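PDB 2IY9: SUBA from Escherichia coli, which cleaves the host endoplasmic reticulum chaperone BiP as the subtilisin-like serine protease subunit of an AB5 cytotoxin, causing ER stress and eventually cell death. Local coordinates for residues S95-R100 against A274-S279; S113-I118 against I130-S135; E144-I149 against G280-M285; E164-M169 against A200-V205. All blocks are in the same frame, centred on the assembly; numbering follows the deposited sequence.

Interactions 1 and 3 lie in the core, their centres about 9 Å apart, and use successive turns of helix 271-288. Interaction 1 sets that helix against helix 84-98, interaction 3 against segment 144-149, which carries strand 147-149, and both rely on small or aliphatic residues. Interactions 2 and 4 lie farther out, each including a partly exposed serine, and their chemistry is more mixed: a guanidinium bonded to a hydroxyl and a water in interaction 2, a tyrosine face covered by leucine in interaction 4. Helices 125-134 and 160-172 touch, joining these two; the salt bridge of Arg115 to Glu144 ties interaction 2 to the 144-149 segment of interaction 3.

Interaction 1 (S95-R100 against A274-S279); sequences SLIASR and ATAIVS
Ala276 faces Leu96 and Ile97 where two buried helices come close, its CA only 5.7 Å from the CA of Ile97. A methyl side chain suits this place because it fills the interface without holding the backbones apart. Its CB rests against Leu96 CB at 3.8 Å and also meets CD1 of the same leucine at 4.0 Å, so the alanine methyl lies alongside the leucine and touches both its base and one terminal branch. The backbone of Ala276 is used as well: Ile97 CG1 packs on Ala276 O at 3.4 Å, an aliphatic group laid against the helix surface.

One residue on, Ile277 stays at the margin of the pair and packs on Ile256, which Leu96 also touches, so strand 256-259 closes that side with another aliphatic group.

A turn after Ala276, Ser279 receives the far end of Ile97. With CG1 opposite the carbonyl carbon (chi1 -64°) and the chain extended beyond it (chi2 164°), Ile97 carries its CD1 to Ser279 CB at 4.2 Å. The serine thus offers its methylene to the isoleucine, while its OG is hydrogen-bonded to Asn148 ND2 and is not left without a partner in the core.

Helix 84-98 bears His89 and helix 271-288 bears Ser272, both assigned to the charge relay system. Close packing of the histidine-bearing helix on the central, serine-bearing helix is characteristic of the subtilisin fold, and Ala276 lies about 7 Å, side chain to side chain, from Ser272.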
loop_
_atom_site.group_PDB
_atom_site.type_symbol
_atom_site.label_atom_id
_atom_site.label_comp_id
_atom_site.label_asym_id
_atom_site.label_seq_id
_atom_site.Cartn_x
_atom_site.Cartn_y
_atom_site.Cartn_z
ATOM N N SER A 95 -6.353 5.513 -7.664
ATOM C CA SER A 95 -7.558 6.265 -7.324
ATOM C C SER A 95 -7.823 6.237 -5.820
ATOM O O SER A 95 -8.169 7.269 -5.244
ATOM C CB SER A 95 -8.779 5.826 -8.146
ATOM O OG SER A 95 -9.332 4.587 -7.723
ATOM N N LEU A 96 -7.634 5.072 -5.185
ATOM C CA LEU A 96 -7.872 4.942 -3.742
ATOM C C LEU A 96 -6.924 5.808 -2.904
ATOM O O LEU A 96 -7.316 6.341 -1.869
ATOM C CB LEU A 96 -7.793 3.475 -3.301
ATOM C CG LEU A 96 -8.881 2.555 -3.860
ATOM C CD1 LEU A 96 -8.576 1.121 -3.461
ATOM C CD2 LEU A 96 -10.307 2.979 -3.410
ATOM N N ILE A 97 -5.691 5.946 -3.384
ATOM C CA ILE A 97 -4.683 6.783 -2.749
ATOM C C ILE A 97 -4.969 8.272 -2.969
ATOM O O ILE A 97 -4.926 9.064 -2.025
ATOM C CB ILE A 97 -3.272 6.434 -3.270
ATOM C CG1 ILE A 97 -2.893 4.994 -2.883
ATOM C CG2 ILE A 97 -2.207 7.438 -2.754
ATOM C CD1 ILE A 97 -1.706 4.474 -3.685
ATOM N N ALA A 98 -5.261 8.653 -4.209
ATOM C CA ALA A 98 -5.107 10.070 -4.596
ATOM C C ALA A 98 -6.218 10.749 -5.415
ATOM O O ALA A 98 -6.101 11.947 -5.732
ATOM C CB ALA A 98 -3.767 10.237 -5.301
ATOM N N SER A 99 -7.265 10.020 -5.803
ATOM C CA SER A 99 -8.295 10.623 -6.678
ATOM C C SER A 99 -8.899 11.907 -6.090
ATOM O O SER A 99 -9.239 11.957 -4.913
ATOM C CB SER A 99 -9.405 9.624 -7.034
ATOM O OG SER A 99 -10.517 10.308 -7.615
ATOM N N ARG A 100 -9.031 12.936 -6.923
ATOM C CA ARG A 100 -9.471 14.262 -6.467
ATOM C C ARG A 100 -10.962 14.510 -6.607
ATOM O O ARG A 100 -11.493 15.476 -6.061
ATOM C CB ARG A 100 -8.681 15.348 -7.199
ATOM C CG ARG A 100 -7.213 15.229 -6.886
ATOM C CD ARG A 100 -6.387 16.413 -7.353
ATOM N NE ARG A 100 -5.009 16.193 -6.932
ATOM C CZ ARG A 100 -4.000 17.033 -7.143
ATOM N NH1 ARG A 100 -4.202 18.186 -7.781
ATOM N NH2 ARG A 100 -2.784 16.710 -6.711
ATOM N N ALA A 274 -6.994 -2.578 0.493
ATOM C CA ALA A 274 -6.555 -2.290 1.863
ATOM C C ALA A 274 -5.155 -1.672 1.875
ATOM O O ALA A 274 -4.900 -0.713 2.582
ATOM C CB ALA A 274 -6.577 -3.569 2.717
ATOM N N THR A 275 -4.259 -2.235 1.077
ATOM C CA THR A 275 -2.912 -1.709 0.962
ATOM C C THR A 275 -2.926 -0.258 0.462
ATOM O O THR A 275 -2.200 0.585 0.984
ATOM C CB THR A 275 -2.079 -2.586 0.038
ATOM O OG1 THR A 275 -2.051 -3.915 0.570
ATOM C CG2 THR A 275 -0.657 -2.040 -0.110
ATOM N N ALA A 276 -3.745 0.022 -0.552
ATOM C CA ALA A 276 -3.813 1.373 -1.126
ATOM C C ALA A 276 -4.203 2.395 -0.061
ATOM O O ALA A 276 -3.647 3.498 0.019
ATOM C CB ALA A 276 -4.780 1.406 -2.302
ATOM N N ILE A 277 -5.170 2.011 0.758
ATOM C CA ILE A 277 -5.688 2.882 1.794
ATOM C C ILE A 277 -4.605 3.210 2.832
ATOM O O ILE A 277 -4.463 4.376 3.244
ATOM C CB ILE A 277 -6.965 2.264 2.411
ATOM C CG1 ILE A 277 -8.114 2.366 1.396
ATOM C CG2 ILE A 277 -7.340 2.961 3.733
ATOM C CD1 ILE A 277 -9.349 1.515 1.716
ATOM N N VAL A 278 -3.828 2.201 3.232
ATOM C CA VAL A 278 -2.742 2.424 4.195
ATOM C C VAL A 278 -1.698 3.379 3.612
ATOM O O VAL A 278 -1.218 4.279 4.305
ATOM C CB VAL A 278 -2.086 1.107 4.679
ATOM C CG1 VAL A 278 -0.802 1.414 5.475
ATOM C CG2 VAL A 278 -3.068 0.323 5.560
ATOM N N SER A 279 -1.366 3.181 2.339
ATOM C CA SER A 279 -0.454 4.075 1.627
ATOM C C SER A 279 -0.946 5.511 1.609
ATOM O O SER A 279 -0.145 6.428 1.741
ATOM C CB SER A 279 -0.218 3.598 0.188
ATOM O OG SER A 279 0.584 2.432 0.180
#

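Interaction 2 (S113-I118 against I130-S135)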
loop_
_atom_site.group_PDB
_atom_site.type_symbol
_atom_site.label_atom_id
_atom_site.label_comp_id
_atom_site.label_asym_id
_atom_site.label_seq_id
_atom_site.Cartn_x
_atom_site.Cartn_y
_atom_site.Cartn_z
ATOM N N SER A 113 3.433 8.331 -8.834
ATOM C CA SER A 113 4.459 7.867 -9.765
ATOM C C SER A 113 4.154 6.418 -10.112
ATOM O O SER A 113 4.299 5.521 -9.265
ATOM C CB SER A 113 5.852 7.990 -9.149
ATOM O OG SER A 113 6.832 7.485 -10.040
ATOM N N SER A 114 3.725 6.198 -11.354
ATOM C CA SER A 114 3.341 4.871 -11.810
ATOM C C SER A 114 4.554 4.089 -12.297
ATOM O O SER A 114 5.330 4.568 -13.132
ATOM C CB SER A 114 2.294 4.950 -12.907
ATOM O OG SER A 114 1.909 3.649 -13.300
ATOM N N ARG A 115 4.726 2.893 -11.748
ATOM C CA ARG A 115 5.814 2.033 -12.170
ATOM C C ARG A 115 5.194 0.721 -12.610
ATOM O O ARG A 115 4.817 -0.130 -11.780
ATOM C CB ARG A 115 6.845 1.875 -11.045
ATOM C CG ARG A 115 7.546 3.192 -10.710
ATOM C CD ARG A 115 8.496 3.112 -9.529
ATOM N NE ARG A 115 9.205 4.386 -9.389
ATOM C CZ ARG A 115 10.365 4.666 -9.979
ATOM N NH1 ARG A 115 10.966 3.754 -10.743
ATOM N NH2 ARG A 115 10.919 5.858 -9.812
ATOM N N ARG A 116 5.058 0.565 -13.926
ATOM C CA ARG A 116 4.350 -0.598 -14.449
ATOM C C ARG A 116 5.263 -1.820 -14.466
ATOM O O ARG A 116 6.313 -1.793 -15.102
ATOM C CB ARG A 116 3.747 -0.335 -15.830
ATOM C CG ARG A 116 2.904 -1.527 -16.302
ATOM C CD ARG A 116 2.351 -1.410 -17.723
ATOM N NE ARG A 116 2.184 -2.767 -18.255
ATOM C CZ ARG A 116 2.149 -3.107 -19.543
ATOM N NH1 ARG A 116 2.228 -2.197 -20.512
ATOM N NH2 ARG A 116 2.023 -4.385 -19.861
ATOM N N VAL A 117 4.851 -2.887 -13.777
ATOM C CA VAL A 117 5.679 -4.102 -13.656
ATOM C C VAL A 117 5.011 -5.385 -14.178
ATOM O O VAL A 117 5.668 -6.434 -14.294
ATOM C CB VAL A 117 6.165 -4.325 -12.196
ATOM C CG1 VAL A 117 7.077 -3.195 -11.762
ATOM C CG2 VAL A 117 4.983 -4.468 -11.240
ATOM N N ILE A 118 3.708 -5.283 -14.460
ATOM C CA ILE A 118 2.868 -6.372 -14.966
ATOM C C ILE A 118 1.829 -5.781 -15.940
ATOM O O ILE A 118 1.584 -4.578 -15.919
ATOM C CB ILE A 118 2.157 -7.167 -13.820
ATOM C CG1 ILE A 118 1.255 -6.252 -12.967
ATOM C CG2 ILE A 118 3.182 -7.937 -12.961
ATOM C CD1 ILE A 118 0.495 -6.963 -11.832
ATOM N N ILE A 130 11.816 -1.000 -7.917
ATOM C CA ILE A 130 12.262 -0.493 -6.625
ATOM C C ILE A 130 13.714 -0.005 -6.686
ATOM O O ILE A 130 14.026 1.072 -6.184
ATOM C CB ILE A 130 12.078 -1.538 -5.492
ATOM C CG1 ILE A 130 10.589 -1.814 -5.241
ATOM C CG2 ILE A 130 12.706 -1.028 -4.191
ATOM C CD1 ILE A 130 10.333 -3.094 -4.417
ATOM N N GLU A 131 14.589 -0.789 -7.317
ATOM C CA GLU A 131 15.982 -0.366 -7.544
ATOM C C GLU A 131 16.052 0.997 -8.225
ATOM O O GLU A 131 16.958 1.787 -7.956
ATOM C CB GLU A 131 16.745 -1.377 -8.409
ATOM C CG GLU A 131 17.073 -2.703 -7.739
ATOM C CD GLU A 131 17.600 -3.741 -8.734
ATOM O OE1 GLU A 131 17.539 -3.500 -9.962
ATOM O OE2 GLU A 131 18.072 -4.803 -8.290
ATOM N N SER A 132 15.109 1.252 -9.127
ATOM C CA SER A 132 15.053 2.521 -9.862
ATOM C C SER A 132 14.766 3.702 -8.930
ATOM O O SER A 132 15.399 4.766 -9.037
ATOM C CB SER A 132 14.036 2.438 -11.010
ATOM O OG SER A 132 13.847 3.708 -11.608
ATOM N N ILE A 133 13.844 3.510 -7.988
ATOM C CA ILE A 133 13.623 4.510 -6.937
ATOM C C ILE A 133 14.889 4.714 -6.106
ATOM O O ILE A 133 15.327 5.851 -5.866
ATOM C CB ILE A 133 12.481 4.112 -5.979
ATOM C CG1 ILE A 133 11.172 3.910 -6.744
ATOM C CG2 ILE A 133 12.307 5.195 -4.886
ATOM C CD1 ILE A 133 10.060 3.223 -5.937
ATOM N N MET A 134 15.462 3.602 -5.663
ATOM C CA MET A 134 16.551 3.632 -4.699
ATOM C C MET A 134 17.803 4.339 -5.194
ATOM O O MET A 134 18.502 4.968 -4.398
ATOM C CB MET A 134 16.881 2.219 -4.223
ATOM C CG MET A 134 15.765 1.598 -3.383
ATOM S SD MET A 134 16.128 -0.097 -2.910
ATOM C CE MET A 134 17.279 0.146 -1.563
ATOM N N SER A 135 18.067 4.254 -6.497
ATOM C CA SER A 135 19.257 4.868 -7.090
ATOM C C SER A 135 19.040 6.298 -7.613
ATOM O O SER A 135 19.969 6.922 -8.133
ATOM C CB SER A 135 19.800 3.986 -8.214
ATOM O OG SER A 135 18.924 4.003 -9.323
HETATM O O HOH W 1 13.588 6.806 -10.442
#
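A hydrogen bond at the edge of a guanidinium, with an isoleucine packed over one of its faces, links Arg115 to Ser132 and Ile133 and joins strand 111-116 of the parallel sheet to helix 125-134 lying over it. The arginine chain runs extended from CG to NE, long enough to bridge the gap from strand to helix, and its last torsion (chi4 -90°) turns the guanidinium across the line of the chain. At one edge of that flat group NH1 donates to Ser132 OG at 3.0 Å, with an N-H...O angle of 155° and the oxygen close to the guanidinium plane. A short serine suits the helix here because its hydroxyl can accept without crowding the incoming group.

Water 1 makes a second link, accepting from Arg115 NH2 at 2.9 Å and donating to Ser132 O at 3.1 Å. Over the face, Ile133 CG1 lies 3.3 Å from Arg115 NE, offset toward the rim.

The charge has further partners: NE forms a salt bridge with Glu144, and Phe69 makes a cation-pi contact. Bonds at the edges together with the isoleucine over one face should restrict rotation of the group. The contact connects the first strand and the helix of a beta-alpha-beta crossover, 111-116 to 125-134 to 147-149, which passes over strand 47-52 in the alpha/beta core of the subtilisin fold.

Interaction 3 (E144-I149 against G280-M285)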
loop_
_atom_site.group_PDB
_atom_site.type_symbol
_atom_site.label_atom_id
_atom_site.label_comp_id
_atom_site.label_asym_id
_atom_site.label_seq_id
_atom_site.Cartn_x
_atom_site.Cartn_y
_atom_site.Cartn_z
ATOM N N GLU A 144 8.164 9.599 -3.655
ATOM C CA GLU A 144 8.329 8.131 -3.683
ATOM C C GLU A 144 8.979 7.565 -2.403
ATOM O O GLU A 144 9.725 6.568 -2.431
ATOM C CB GLU A 144 9.052 7.681 -4.963
ATOM C CG GLU A 144 8.366 8.155 -6.246
ATOM C CD GLU A 144 8.761 7.344 -7.460
ATOM O OE1 GLU A 144 9.480 7.881 -8.320
ATOM O OE2 GLU A 144 8.347 6.173 -7.563
ATOM N N LYS A 145 8.687 8.218 -1.280
ATOM C CA LYS A 145 9.059 7.726 0.044
ATOM C C LYS A 145 8.147 6.556 0.427
ATOM O O LYS A 145 8.584 5.554 1.035
ATOM C CB LYS A 145 8.890 8.855 1.066
ATOM C CG LYS A 145 9.528 8.594 2.422
ATOM C CD LYS A 145 9.249 9.746 3.376
ATOM C CE LYS A 145 10.020 9.617 4.689
ATOM N NZ LYS A 145 11.510 9.748 4.502
ATOM N N ILE A 146 6.868 6.720 0.099
ATOM C CA ILE A 146 5.875 5.694 0.336
ATOM C C ILE A 146 5.651 4.954 -0.970
ATOM O O ILE A 146 5.214 5.545 -1.957
ATOM C CB ILE A 146 4.532 6.266 0.854
ATOM C CG1 ILE A 146 4.735 7.136 2.110
ATOM C CG2 ILE A 146 3.531 5.123 1.087
ATOM C CD1 ILE A 146 5.664 6.509 3.195
ATOM N N ILE A 147 5.954 3.657 -0.944
ATOM C CA ILE A 147 5.895 2.794 -2.112
ATOM C C ILE A 147 4.771 1.765 -1.972
ATOM O O ILE A 147 4.835 0.865 -1.130
ATOM C CB ILE A 147 7.260 2.064 -2.325
ATOM C CG1 ILE A 147 8.417 3.077 -2.429
ATOM C CG2 ILE A 147 7.220 1.173 -3.569
ATOM C CD1 ILE A 147 9.789 2.433 -2.216
ATOM N N ASN A 148 3.750 1.899 -2.818
ATOM C CA ASN A 148 2.575 1.031 -2.763
ATOM C C ASN A 148 2.710 -0.172 -3.672
ATOM O O ASN A 148 2.861 -0.043 -4.901
ATOM C CB ASN A 148 1.321 1.813 -3.141
ATOM C CG ASN A 148 0.053 0.998 -2.965
ATOM O OD1 ASN A 148 -0.408 0.298 -3.890
ATOM N ND2 ASN A 148 -0.498 1.050 -1.767
ATOM N N ILE A 149 2.646 -1.350 -3.059
ATOM C CA ILE A 149 2.701 -2.601 -3.795
ATOM C C ILE A 149 1.457 -3.430 -3.442
ATOM O O ILE A 149 1.487 -4.293 -2.562
ATOM C CB ILE A 149 4.028 -3.358 -3.524
ATOM C CG1 ILE A 149 5.214 -2.381 -3.694
ATOM C CG2 ILE A 149 4.136 -4.606 -4.435
ATOM C CD1 ILE A 149 6.591 -3.003 -3.876
ATOM N N GLY A 280 -2.258 5.708 1.446
ATOM C CA GLY A 280 -2.811 7.074 1.485
ATOM C C GLY A 280 -2.646 7.731 2.847
ATOM O O GLY A 280 -2.375 8.931 2.942
ATOM N N VAL A 281 -2.802 6.945 3.906
ATOM C CA VAL A 281 -2.628 7.457 5.269
ATOM C C VAL A 281 -1.152 7.810 5.483
ATOM O O VAL A 281 -0.841 8.881 5.972
ATOM C CB VAL A 281 -3.133 6.460 6.340
ATOM C CG1 VAL A 281 -2.828 6.977 7.767
ATOM C CG2 VAL A 281 -4.644 6.189 6.152
ATOM N N LEU A 282 -0.248 6.921 5.091
ATOM C CA LEU A 282 1.173 7.230 5.190
ATOM C C LEU A 282 1.548 8.465 4.359
ATOM O O LEU A 282 2.360 9.285 4.803
ATOM C CB LEU A 282 2.032 6.025 4.814
ATOM C CG LEU A 282 2.157 4.895 5.839
ATOM C CD1 LEU A 282 2.644 3.613 5.113
ATOM C CD2 LEU A 282 3.097 5.255 6.979
ATOM N N ALA A 283 0.937 8.616 3.186
ATOM C CA ALA A 283 1.157 9.814 2.354
ATOM C C ALA A 283 0.774 11.089 3.109
ATOM O O ALA A 283 1.529 12.068 3.111
ATOM C CB ALA A 283 0.390 9.718 1.041
ATOM N N ALA A 284 -0.396 11.060 3.747
ATOM C CA ALA A 284 -0.902 12.177 4.533
ATOM C C ALA A 284 0.053 12.535 5.672
ATOM O O ALA A 284 0.341 13.705 5.899
ATOM C CB ALA A 284 -2.289 11.851 5.075
ATOM N N MET A 285 0.542 11.521 6.386
ATOM C CA MET A 285 1.542 11.725 7.430
ATOM C C MET A 285 2.821 12.370 6.883
ATOM O O MET A 285 3.338 13.340 7.462
ATOM C CB MET A 285 1.887 10.398 8.092
ATOM C CG MET A 285 0.706 9.715 8.762
ATOM S SD MET A 285 1.043 8.007 9.192
ATOM C CE MET A 285 2.304 8.123 10.447
#
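Ile146 packs against Leu282 and Ala283, fitting the 144-149 segment, which leads into a central strand, to helix 271-288 beneath the parallel sheet of the subtilisin fold. Glu144 opens the segment, its carboxylate turned to Arg115 in a salt bridge. Lys145, just before the contact residue, has its NZ hydrogen-bonded to the carbonyl oxygens of Asp174, Pro290 and Ala292, a suitable end for a long cationic chain in a buried position.

Ile146 then carries the contact. Its two side-chain torsions (chi1 -54°, chi2 -46°) fold CD1 round instead of letting it run straight on, and the compact side chain sets several carbons against one methylene: CG1 and CD1 each lie 4.0 Å from Leu282 CB, and Ile146 CG2 lies 4.1 Å from that CB of Leu282. The isoleucine and leucine side chains cross at about a right angle, so the base of the leucine meets the broad, branched side of its partner. A beta-branched residue fits well here, since its bulk begins right at the backbone. Strand 176-180 completes the apolar setting, Val178 touching both Ile146 and Leu282.

Next in the chain, Ile147 serves the other face of the sheet. On the helix side, the small Ala283 leaves the backbone approachable: its CA is 6.6 Å from the CA of Ile146. The isoleucine uses that opening with the same branch that meets the leucine, for Ile146 CG1 reaches the helix backbone itself, 4.2 Å from Ala283 N.

Interaction 4 (E164-M169 against A200-V205); sequences ELLSRM and AAYHPV
Ser167 OG has two backbone carbonyls of its own helix within reach, while Ser167 CB touches the phenol oxygen of Tyr202 across the contact. The hydroxyl is hydrogen-bonded to Thr163 O, and Glu164 O, 3.2 Å from Ser167 OG, is a rival acceptor for the same proton. With chi1 at 62° the oxygen sits between the backbone N and the carbonyl carbon, turned back along the preceding turn. The polar end of the serine is therefore engaged by its own helix, leaving the methylene to pack, with Ser167 CB 3.6 Å from Tyr202 OH.

Leu166 supplies the larger part of the contact. Its CB stands almost squarely over the tyrosine ring, 3.8 Å from the centroid of Tyr202 and 7° off the ring normal, a CH-pi interaction. The two side chains run past one another in opposite senses, which brings Leu166 CD1 over the root of the ring, 3.6 Å from Tyr202 CG. On the opposite face lies Pro204, its CD 3.7 Å above the ring plane of Tyr202. Leucine from the helix and proline from the loop thus sandwich the aromatic ring; a broad flat side chain suits a place with aliphatic groups on both faces.

The loop is also tied to strand 215-221, because Arg217 donates to the carbonyl oxygens of Ala200 and Tyr202. Helix 160-172 lies between two neighbours: Leu165 packs on helix 125-134, whereas Leu166 faces the 200-205 loop and Val215, with Asn209 of helix 207-211 beside Ser167 and Tyr202.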
loop_
_atom_site.group_PDB
_atom_site.type_symbol
_atom_site.label_atom_id
_atom_site.label_comp_id
_atom_site.label_asym_id
_atom_site.label_seq_id
_atom_site.Cartn_x
_atom_site.Cartn_y
_atom_site.Cartn_z
ATOM N N GLU A 164 18.135 -9.189 -0.051
ATOM C CA GLU A 164 19.237 -8.226 -0.132
ATOM C C GLU A 164 18.694 -6.790 -0.258
ATOM O O GLU A 164 19.114 -5.885 0.475
ATOM C CB GLU A 164 20.169 -8.568 -1.305
ATOM C CG GLU A 164 21.522 -7.831 -1.281
ATOM C CD GLU A 164 21.434 -6.375 -1.740
ATOM O OE1 GLU A 164 20.647 -6.077 -2.672
ATOM O OE2 GLU A 164 22.148 -5.520 -1.160
ATOM N N LEU A 165 17.748 -6.601 -1.173
ATOM C CA LEU A 165 17.193 -5.267 -1.460
ATOM C C LEU A 165 16.464 -4.686 -0.253
ATOM O O LEU A 165 16.643 -3.517 0.085
ATOM C CB LEU A 165 16.251 -5.310 -2.672
ATOM C CG LEU A 165 15.685 -3.939 -3.065
ATOM C CD1 LEU A 165 15.589 -3.765 -4.554
ATOM C CD2 LEU A 165 14.333 -3.694 -2.389
ATOM N N LEU A 166 15.634 -5.499 0.387
ATOM C CA LEU A 166 14.821 -5.009 1.500
ATOM C C LEU A 166 15.654 -4.708 2.742
ATOM O O LEU A 166 15.415 -3.708 3.425
ATOM C CB LEU A 166 13.674 -5.981 1.803
ATOM C CG LEU A 166 12.687 -6.149 0.627
ATOM C CD1 LEU A 166 11.795 -7.348 0.848
ATOM C CD2 LEU A 166 11.837 -4.900 0.400
ATOM N N SER A 167 16.634 -5.560 3.041
ATOM C CA SER A 167 17.502 -5.291 4.201
ATOM C C SER A 167 18.342 -4.033 3.962
ATOM O O SER A 167 18.543 -3.250 4.884
ATOM C CB SER A 167 18.380 -6.492 4.563
ATOM O OG SER A 167 19.249 -6.818 3.492
ATOM N N ARG A 168 18.785 -3.827 2.720
ATOM C CA ARG A 168 19.480 -2.587 2.328
ATOM C C ARG A 168 18.580 -1.350 2.456
ATOM O O ARG A 168 18.987 -0.343 3.047
ATOM C CB ARG A 168 20.034 -2.698 0.898
ATOM C CG ARG A 168 20.934 -1.535 0.452
ATOM C CD ARG A 168 21.843 -1.945 -0.722
ATOM N NE ARG A 168 21.196 -1.903 -2.039
ATOM C CZ ARG A 168 20.455 -2.879 -2.546
ATOM N NH1 ARG A 168 20.219 -3.965 -1.835
ATOM N NH2 ARG A 168 19.928 -2.772 -3.755
ATOM N N MET A 169 17.359 -1.420 1.918
ATOM C CA MET A 169 16.410 -0.308 2.075
ATOM C C MET A 169 16.174 -0.041 3.561
ATOM O O MET A 169 16.066 1.104 3.974
ATOM C CB MET A 169 15.087 -0.581 1.354
ATOM C CG MET A 169 13.985 0.474 1.622
ATOM S SD MET A 169 12.398 0.151 0.818
ATOM C CE MET A 169 12.684 -1.543 0.324
ATOM N N ALA A 200 5.632 -8.867 0.739
ATOM C CA ALA A 200 5.022 -9.140 2.050
ATOM C C ALA A 200 5.692 -10.343 2.758
ATOM O O ALA A 200 5.807 -10.357 3.983
ATOM C CB ALA A 200 3.514 -9.350 1.928
ATOM N N ALA A 201 6.167 -11.312 1.974
ATOM C CA ALA A 201 6.763 -12.554 2.510
ATOM C C ALA A 201 8.140 -12.351 3.164
ATOM O O ALA A 201 8.663 -13.264 3.810
ATOM C CB ALA A 201 6.857 -13.599 1.423
ATOM N N TYR A 202 8.723 -11.161 2.987
ATOM C CA TYR A 202 9.948 -10.801 3.678
ATOM C C TYR A 202 9.742 -11.078 5.163
ATOM O O TYR A 202 8.770 -10.604 5.773
ATOM C CB TYR A 202 10.307 -9.331 3.426
ATOM C CG TYR A 202 11.611 -8.868 4.058
ATOM C CD1 TYR A 202 12.805 -9.573 3.858
ATOM C CD2 TYR A 202 11.653 -7.707 4.832
ATOM C CE1 TYR A 202 14.006 -9.140 4.435
ATOM C CE2 TYR A 202 12.843 -7.265 5.411
ATOM C CZ TYR A 202 14.014 -7.993 5.207
ATOM O OH TYR A 202 15.186 -7.561 5.774
ATOM N N HIS A 203 10.640 -11.885 5.726
ATOM C CA HIS A 203 10.455 -12.408 7.087
ATOM C C HIS A 203 11.765 -12.389 7.870
ATOM O O HIS A 203 12.290 -13.447 8.239
ATOM C CB HIS A 203 9.887 -13.827 7.015
ATOM C CG HIS A 203 9.206 -14.278 8.271
ATOM N ND1 HIS A 203 8.045 -13.703 8.738
ATOM C CD2 HIS A 203 9.499 -15.282 9.131
ATOM C CE1 HIS A 203 7.665 -14.314 9.845
ATOM N NE2 HIS A 203 8.529 -15.278 10.106
ATOM N N PRO A 204 12.281 -11.183 8.159
ATOM C CA PRO A 204 13.607 -11.081 8.773
ATOM C C PRO A 204 13.640 -11.751 10.142
ATOM O O PRO A 204 12.652 -11.699 10.893
ATOM C CB PRO A 204 13.824 -9.569 8.909
ATOM C CG PRO A 204 12.474 -8.956 8.805
ATOM C CD PRO A 204 11.659 -9.861 7.951
ATOM N N VAL A 205 14.762 -12.379 10.472
ATOM C CA VAL A 205 14.860 -13.041 11.775
ATOM C C VAL A 205 15.868 -12.413 12.735
ATOM O O VAL A 205 15.769 -12.616 13.941
ATOM C CB VAL A 205 15.115 -14.557 11.646
ATOM C CG1 VAL A 205 13.828 -15.265 11.189
ATOM C CG2 VAL A 205 16.270 -14.832 10.691
#